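Glycoside hydrolase family 16 protein (Akkermansia muciniphila, PDB 6T2N) probably acts as an endo-beta-galactosidase of glycoside hydrolase family 16 that cuts within mucin O-glycans, helping this gut bacterium begin mucin breakdown. Local coordinates at residues W165-N170 / Y268-S273; T140-F145 / R264-L269. All coordinates share one frame; numbering follows the deposited sequence.

Interaction 1: residues W165-N170 / Y268-S273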
loop_
_atom_site.group_PDB
_atom_site.type_symbol
_atom_site.label_atom_id
_atom_site.label_comp_id
_atom_site.label_asym_id
_atom_site.label_seq_id
_atom_site.Cartn_x
_atom_site.Cartn_y
_atom_site.Cartn_z
ATOM N N TRP A 165 0.937 -0.904 0.112
ATOM C CA TRP A 165 1.651 0.187 0.800
ATOM C C TRP A 165 0.906 0.712 2.032
ATOM O O TRP A 165 -0.274 0.455 2.187
ATOM C CB TRP A 165 1.972 1.243 -0.231
ATOM C CG TRP A 165 0.761 1.825 -0.847
ATOM C CD1 TRP A 165 -0.137 1.181 -1.630
ATOM C CD2 TRP A 165 0.315 3.184 -0.755
ATOM N NE1 TRP A 165 -1.121 2.044 -1.997
ATOM C CE2 TRP A 165 -0.867 3.279 -1.489
ATOM C CE3 TRP A 165 0.787 4.327 -0.110
ATOM C CZ2 TRP A 165 -1.582 4.459 -1.605
ATOM C CZ3 TRP A 165 0.085 5.497 -0.237
ATOM C CH2 TRP A 165 -1.085 5.560 -0.981
ATOM N N LEU A 166 1.673 1.319 2.935
ATOM C CA LEU A 166 1.248 1.845 4.260
ATOM C C LEU A 166 1.702 3.308 4.411
ATOM O O LEU A 166 2.776 3.650 3.926
ATOM C CB LEU A 166 1.881 0.988 5.356
ATOM C CG LEU A 166 1.657 -0.519 5.232
ATOM C CD1 LEU A 166 2.807 -1.238 4.520
ATOM C CD2 LEU A 166 1.420 -1.129 6.597
ATOM N N LEU A 167 0.835 4.116 5.018
ATOM C CA LEU A 167 0.994 5.551 5.367
ATOM C C LEU A 167 0.907 5.660 6.891
ATOM O O LEU A 167 0.003 4.992 7.464
ATOM C CB LEU A 167 -0.154 6.366 4.763
ATOM C CG LEU A 167 -0.082 6.668 3.267
ATOM C CD1 LEU A 167 -1.446 7.117 2.717
ATOM C CD2 LEU A 167 0.997 7.698 2.979
ATOM N N GLY A 168 1.787 6.484 7.502
ATOM C CA GLY A 168 1.936 6.693 8.971
ATOM C C GLY A 168 0.901 7.765 9.453
ATOM O O GLY A 168 0.634 8.817 8.767
ATOM N N LYS A 169 0.197 7.391 10.545
ATOM C CA LYS A 169 -0.851 8.272 11.133
ATOM C C LYS A 169 -0.192 8.832 12.379
ATOM O O LYS A 169 0.204 8.035 13.236
ATOM C CB LYS A 169 -2.202 7.582 11.399
ATOM C CG LYS A 169 -3.337 8.534 11.809
ATOM C CD LYS A 169 -4.537 7.843 12.435
ATOM C CE LYS A 169 -5.098 6.782 11.507
ATOM N NZ LYS A 169 -5.347 5.500 12.204
ATOM N N ASN A 170 -0.053 10.155 12.402
ATOM C CA ASN A 170 0.768 10.948 13.353
ATOM C C ASN A 170 0.521 12.428 13.036
ATOM O O ASN A 170 -0.243 12.732 12.146
ATOM C CB ASN A 170 2.265 10.504 13.394
ATOM C CG ASN A 170 2.939 10.624 11.917
ATOM O OD1 ASN A 170 2.712 11.619 11.200
ATOM N ND2 ASN A 170 3.689 9.638 11.477
ATOM N N TYR A 268 -1.177 2.715 8.478
ATOM C CA TYR A 268 -2.364 1.964 7.947
ATOM C C TYR A 268 -2.074 1.466 6.539
ATOM O O TYR A 268 -1.148 1.957 5.883
ATOM C CB TYR A 268 -3.684 2.719 8.050
ATOM C CG TYR A 268 -3.689 3.983 7.258
ATOM C CD1 TYR A 268 -3.980 3.938 5.913
ATOM C CD2 TYR A 268 -3.350 5.204 7.835
ATOM C CE1 TYR A 268 -3.984 5.093 5.151
ATOM C CE2 TYR A 268 -3.312 6.372 7.082
ATOM C CZ TYR A 268 -3.633 6.310 5.730
ATOM O OH TYR A 268 -3.634 7.404 4.911
ATOM N N LEU A 269 -2.784 0.401 6.173
ATOM C CA LEU A 269 -2.473 -0.420 4.976
ATOM C C LEU A 269 -3.447 -0.111 3.842
ATOM O O LEU A 269 -4.656 0.098 4.097
ATOM C CB LEU A 269 -2.525 -1.906 5.305
ATOM C CG LEU A 269 -2.325 -2.819 4.093
ATOM C CD1 LEU A 269 -0.984 -2.587 3.413
ATOM C CD2 LEU A 269 -2.476 -4.301 4.470
ATOM N N ILE A 270 -2.898 -0.079 2.629
ATOM C CA ILE A 270 -3.648 0.119 1.363
ATOM C C ILE A 270 -3.269 -0.959 0.369
ATOM O O ILE A 270 -2.035 -1.129 0.146
ATOM C CB ILE A 270 -3.333 1.466 0.742
ATOM C CG1 ILE A 270 -3.725 2.599 1.670
ATOM C CG2 ILE A 270 -4.048 1.540 -0.574
ATOM C CD1 ILE A 270 -3.627 3.946 0.992
ATOM N N LEU A 271 -4.307 -1.563 -0.230
ATOM C CA LEU A 271 -4.217 -2.495 -1.385
ATOM C C LEU A 271 -4.997 -1.861 -2.537
ATOM O O LEU A 271 -6.163 -1.550 -2.343
ATOM C CB LEU A 271 -4.800 -3.834 -0.947
ATOM C CG LEU A 271 -4.267 -4.381 0.378
ATOM C CD1 LEU A 271 -4.936 -5.686 0.720
ATOM C CD2 LEU A 271 -2.788 -4.617 0.308
ATOM N N ASN A 272 -4.370 -1.605 -3.672
ATOM C CA ASN A 272 -5.029 -0.837 -4.752
ATOM C C ASN A 272 -4.365 -1.162 -6.109
ATOM O O ASN A 272 -3.190 -1.638 -6.127
ATOM C CB ASN A 272 -5.044 0.654 -4.418
ATOM C CG ASN A 272 -3.690 1.266 -4.687
ATOM O OD1 ASN A 272 -2.786 1.121 -3.892
ATOM N ND2 ASN A 272 -3.474 1.802 -5.870
ATOM N N SER A 273 -5.128 -1.001 -7.202
ATOM C CA SER A 273 -4.616 -0.861 -8.581
ATOM C C SER A 273 -4.989 0.534 -9.067
ATOM O O SER A 273 -6.195 0.827 -9.225
ATOM C CB SER A 273 -5.148 -1.897 -9.484
ATOM O OG SER A 273 -4.655 -3.171 -9.130
#
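Trp165 meets Ile270 and Asn272 through its indole. Its CG lies between the backbone N and the carbonyl carbon (chi1 62°), which carries the ring across to strand 267-275. There Trp165 NE1 donates a hydrogen bond to Asn272 OD1 at 2.7 Å. OD1 lies at the ring edge, near the indole plane, and the amide is turned 75° against the ring. The bond satisfies the polar atom of a buried indole and helps fix its rotation. Ile270 runs alongside, its CD1 making a CH-pi contact over the six-membered ring of Trp165, 3.8 Å from the centroid.

On the same face, Leu167 lies beside Tyr268. Leu167 CB makes an off-centre CH-pi contact with the Tyr268 ring, 4.1 Å from its centroid. The phenol takes the same first rotamer as the indole (chi1 62°), which swings it toward strand 160-168 and places one ring face, near its rim, over Leu167 O. On the other face, Leu166 CG meets Leu269 CD1 at 3.8 Å. Trp165 and Ile270 form an antiparallel hydrogen-bonded pair, and Tyr268 N donates to Leu167 O.

The two strands lie inside the sheet. Leu166 bonds through its backbone to Ile180 of strand 179-181, and Leu271 to Val135 of strand 127-136. Leu269 and Leu271 pack on Val299 of strand 292-302, in the other sheet. Trp165 also touches Glu179 and Asp181, which belong to the Glu-Ile-Asp sequence characteristic of family 16.

Interaction 2: residues T140-F145 / R264-L269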
loop_
_atom_site.group_PDB
_atom_site.type_symbol
_atom_site.label_atom_id
_atom_site.label_comp_id
_atom_site.label_asym_id
_atom_site.label_seq_id
_atom_site.Cartn_x
_atom_site.Cartn_y
_atom_site.Cartn_z
ATOM N N THR A 140 -9.775 0.825 10.318
ATOM C CA THR A 140 -10.086 -0.531 10.809
ATOM C C THR A 140 -8.926 -1.053 11.654
ATOM O O THR A 140 -9.193 -1.569 12.743
ATOM C CB THR A 140 -10.471 -1.401 9.615
ATOM O OG1 THR A 140 -9.338 -1.665 8.783
ATOM C CG2 THR A 140 -11.547 -0.725 8.794
ATOM N N LYS A 141 -7.690 -0.905 11.179
ATOM C CA LYS A 141 -6.475 -1.413 11.869
ATOM C C LYS A 141 -5.214 -0.597 11.535
ATOM O O LYS A 141 -4.839 -0.470 10.328
ATOM C CB LYS A 141 -6.209 -2.855 11.448
ATOM C CG LYS A 141 -5.077 -3.522 12.207
ATOM C CD LYS A 141 -5.548 -4.051 13.535
ATOM C CE LYS A 141 -4.439 -4.742 14.284
ATOM N NZ LYS A 141 -3.745 -3.761 15.147
ATOM N N ASN A 142 -4.537 -0.128 12.585
ATOM C CA ASN A 142 -3.161 0.446 12.541
ATOM C C ASN A 142 -2.162 -0.619 12.951
ATOM O O ASN A 142 -2.498 -1.402 13.798
ATOM C CB ASN A 142 -2.995 1.588 13.519
ATOM C CG ASN A 142 -3.962 2.696 13.228
ATOM O OD1 ASN A 142 -4.198 3.518 14.099
ATOM N ND2 ASN A 142 -4.521 2.714 12.025
ATOM N N PHE A 143 -0.994 -0.638 12.337
ATOM C CA PHE A 143 0.086 -1.603 12.648
ATOM C C PHE A 143 1.227 -0.818 13.266
ATOM O O PHE A 143 1.469 0.294 12.752
ATOM C CB PHE A 143 0.528 -2.321 11.375
ATOM C CG PHE A 143 -0.610 -2.955 10.626
ATOM C CD1 PHE A 143 -1.070 -4.212 10.980
ATOM C CD2 PHE A 143 -1.238 -2.281 9.593
ATOM C CE1 PHE A 143 -2.137 -4.789 10.304
ATOM C CE2 PHE A 143 -2.310 -2.856 8.928
ATOM C CZ PHE A 143 -2.759 -4.103 9.293
ATOM N N MET A 144 1.859 -1.338 14.327
ATOM C CA MET A 144 3.113 -0.722 14.892
ATOM C C MET A 144 4.102 -1.770 15.382
ATOM O O MET A 144 3.994 -2.227 16.477
ATOM C CB MET A 144 2.846 0.241 16.041
ATOM C CG MET A 144 4.030 1.110 16.299
ATOM S SD MET A 144 3.536 2.589 17.195
ATOM C CE MET A 144 5.021 2.893 18.157
ATOM N N PHE A 145 5.045 -2.082 14.535
ATOM C CA PHE A 145 6.058 -3.139 14.722
ATOM C C PHE A 145 5.346 -4.472 14.433
ATOM O O PHE A 145 4.248 -4.871 15.015
ATOM C CB PHE A 145 6.803 -3.044 16.083
ATOM C CG PHE A 145 7.374 -1.680 16.421
ATOM C CD1 PHE A 145 7.966 -0.897 15.439
ATOM C CD2 PHE A 145 7.266 -1.166 17.695
ATOM C CE1 PHE A 145 8.393 0.381 15.716
ATOM C CE2 PHE A 145 7.718 0.108 17.978
ATOM C CZ PHE A 145 8.293 0.873 16.989
ATOM N N ARG A 264 8.288 5.223 13.847
ATOM C CA ARG A 264 7.932 4.646 15.178
ATOM C C ARG A 264 6.542 5.183 15.547
ATOM O O ARG A 264 6.278 5.473 16.699
ATOM C CB ARG A 264 8.997 4.980 16.238
ATOM C CG ARG A 264 10.440 4.664 15.838
ATOM C CD ARG A 264 11.480 4.961 16.938
ATOM N NE ARG A 264 12.797 4.296 16.743
ATOM C CZ ARG A 264 14.003 4.890 16.809
ATOM N NH1 ARG A 264 14.100 6.181 17.110
ATOM N NH2 ARG A 264 15.113 4.191 16.541
ATOM N N THR A 265 5.689 5.360 14.562
ATOM C CA THR A 265 4.265 5.684 14.770
ATOM C C THR A 265 3.510 4.586 14.058
ATOM O O THR A 265 4.119 3.835 13.299
ATOM C CB THR A 265 3.952 7.115 14.311
ATOM O OG1 THR A 265 4.068 7.307 12.892
ATOM C CG2 THR A 265 4.873 8.077 15.028
ATOM N N PRO A 266 2.194 4.429 14.322
ATOM C CA PRO A 266 1.394 3.445 13.590
ATOM C C PRO A 266 1.149 3.859 12.131
ATOM O O PRO A 266 1.078 5.067 11.759
ATOM C CB PRO A 266 0.118 3.351 14.422
ATOM C CG PRO A 266 0.005 4.697 15.086
ATOM C CD PRO A 266 1.425 5.142 15.355
ATOM N N PHE A 267 1.050 2.821 11.314
ATOM C CA PHE A 267 0.895 2.908 9.835
ATOM C C PHE A 267 -0.372 2.158 9.391
ATOM O O PHE A 267 -0.603 1.032 9.900
ATOM C CB PHE A 267 2.181 2.357 9.212
ATOM C CG PHE A 267 3.219 3.391 8.895
ATOM C CD1 PHE A 267 3.990 3.928 9.888
ATOM C CD2 PHE A 267 3.409 3.825 7.604
ATOM C CE1 PHE A 267 4.954 4.883 9.597
ATOM C CE2 PHE A 267 4.368 4.771 7.302
ATOM C CZ PHE A 267 5.141 5.305 8.307
ATOM N N TYR A 268 -1.177 2.715 8.478
ATOM C CA TYR A 268 -2.364 1.964 7.947
ATOM C C TYR A 268 -2.074 1.466 6.539
ATOM O O TYR A 268 -1.148 1.957 5.883
ATOM C CB TYR A 268 -3.684 2.719 8.050
ATOM C CG TYR A 268 -3.689 3.983 7.258
ATOM C CD1 TYR A 268 -3.980 3.938 5.913
ATOM C CD2 TYR A 268 -3.350 5.204 7.835
ATOM C CE1 TYR A 268 -3.984 5.093 5.151
ATOM C CE2 TYR A 268 -3.312 6.372 7.082
ATOM C CZ TYR A 268 -3.633 6.310 5.730
ATOM O OH TYR A 268 -3.634 7.404 4.911
ATOM N N LEU A 269 -2.784 0.401 6.173
ATOM C CA LEU A 269 -2.473 -0.420 4.976
ATOM C C LEU A 269 -3.447 -0.111 3.842
ATOM O O LEU A 269 -4.656 0.098 4.097
ATOM C CB LEU A 269 -2.525 -1.906 5.305
ATOM C CG LEU A 269 -2.325 -2.819 4.093
ATOM C CD1 LEU A 269 -0.984 -2.587 3.413
ATOM C CD2 LEU A 269 -2.476 -4.301 4.470
#
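Phe143 and Phe267 form an antiparallel hydrogen-bonded pair. Phe143 N donates to Phe267 O at 3.0 Å, and Phe267 N to Phe143 O at 2.9 Å; both bonds are nearly straight.

The apolar contacts lie around this pair. Phe143 CG is anti to its carbonyl carbon (chi1 -53°), which brings CE2 within 3.8 Å of Leu269 CB. The ring's edge faces Phe267 O, and the ring packs edge-to-face on Trp56 and on Phe301 of strand 292-302, where the sandwich's two sheets meet. Asn142 touches Pro266 CB to CB, at 3.7 Å. Met144 lays its sulfur beside the proline ring, with SD 3.8 Å from Pro266 CD, and its methyl CE reaches the backbone of Arg264. Its CG also sits over the centre of the Phe145 ring. An alanine at Met144 is likely to open a gap beside Pro266 and leave one face of the Phe145 ring less covered.

The charged ends turn to other partners. Lys141 NZ bonds to Asn142 O and makes a cation-pi contact with Trp56. Arg264 NH2 bonds to Lys233 O.

No salt bridge joins the two segments. One pair of backbone bonds, flanked by modest apolar packing, ties the short strand 142-143 to its neighbour.

From the N terminus, the chain first lays down 140-145, then 165-170, and much later returns through 264-273. That return closes both loops. Interaction 2 closes the loop from 140-145 and interaction 1 the loop from 165-170, so the two spans overlap and cross rather than nest. Both use strand 267-275 and share Tyr268 and Leu269. Strands 142-143 and 160-168 flank it on opposite edges, in one sheet of the family's beta-sandwich. The contacts also touch directly: Asn170 ND2 probably bonds to Thr265 OG1, and Lys169 N to Pro266 O. These links join the turn after strand 160-168 to the run leading into strand 267-275.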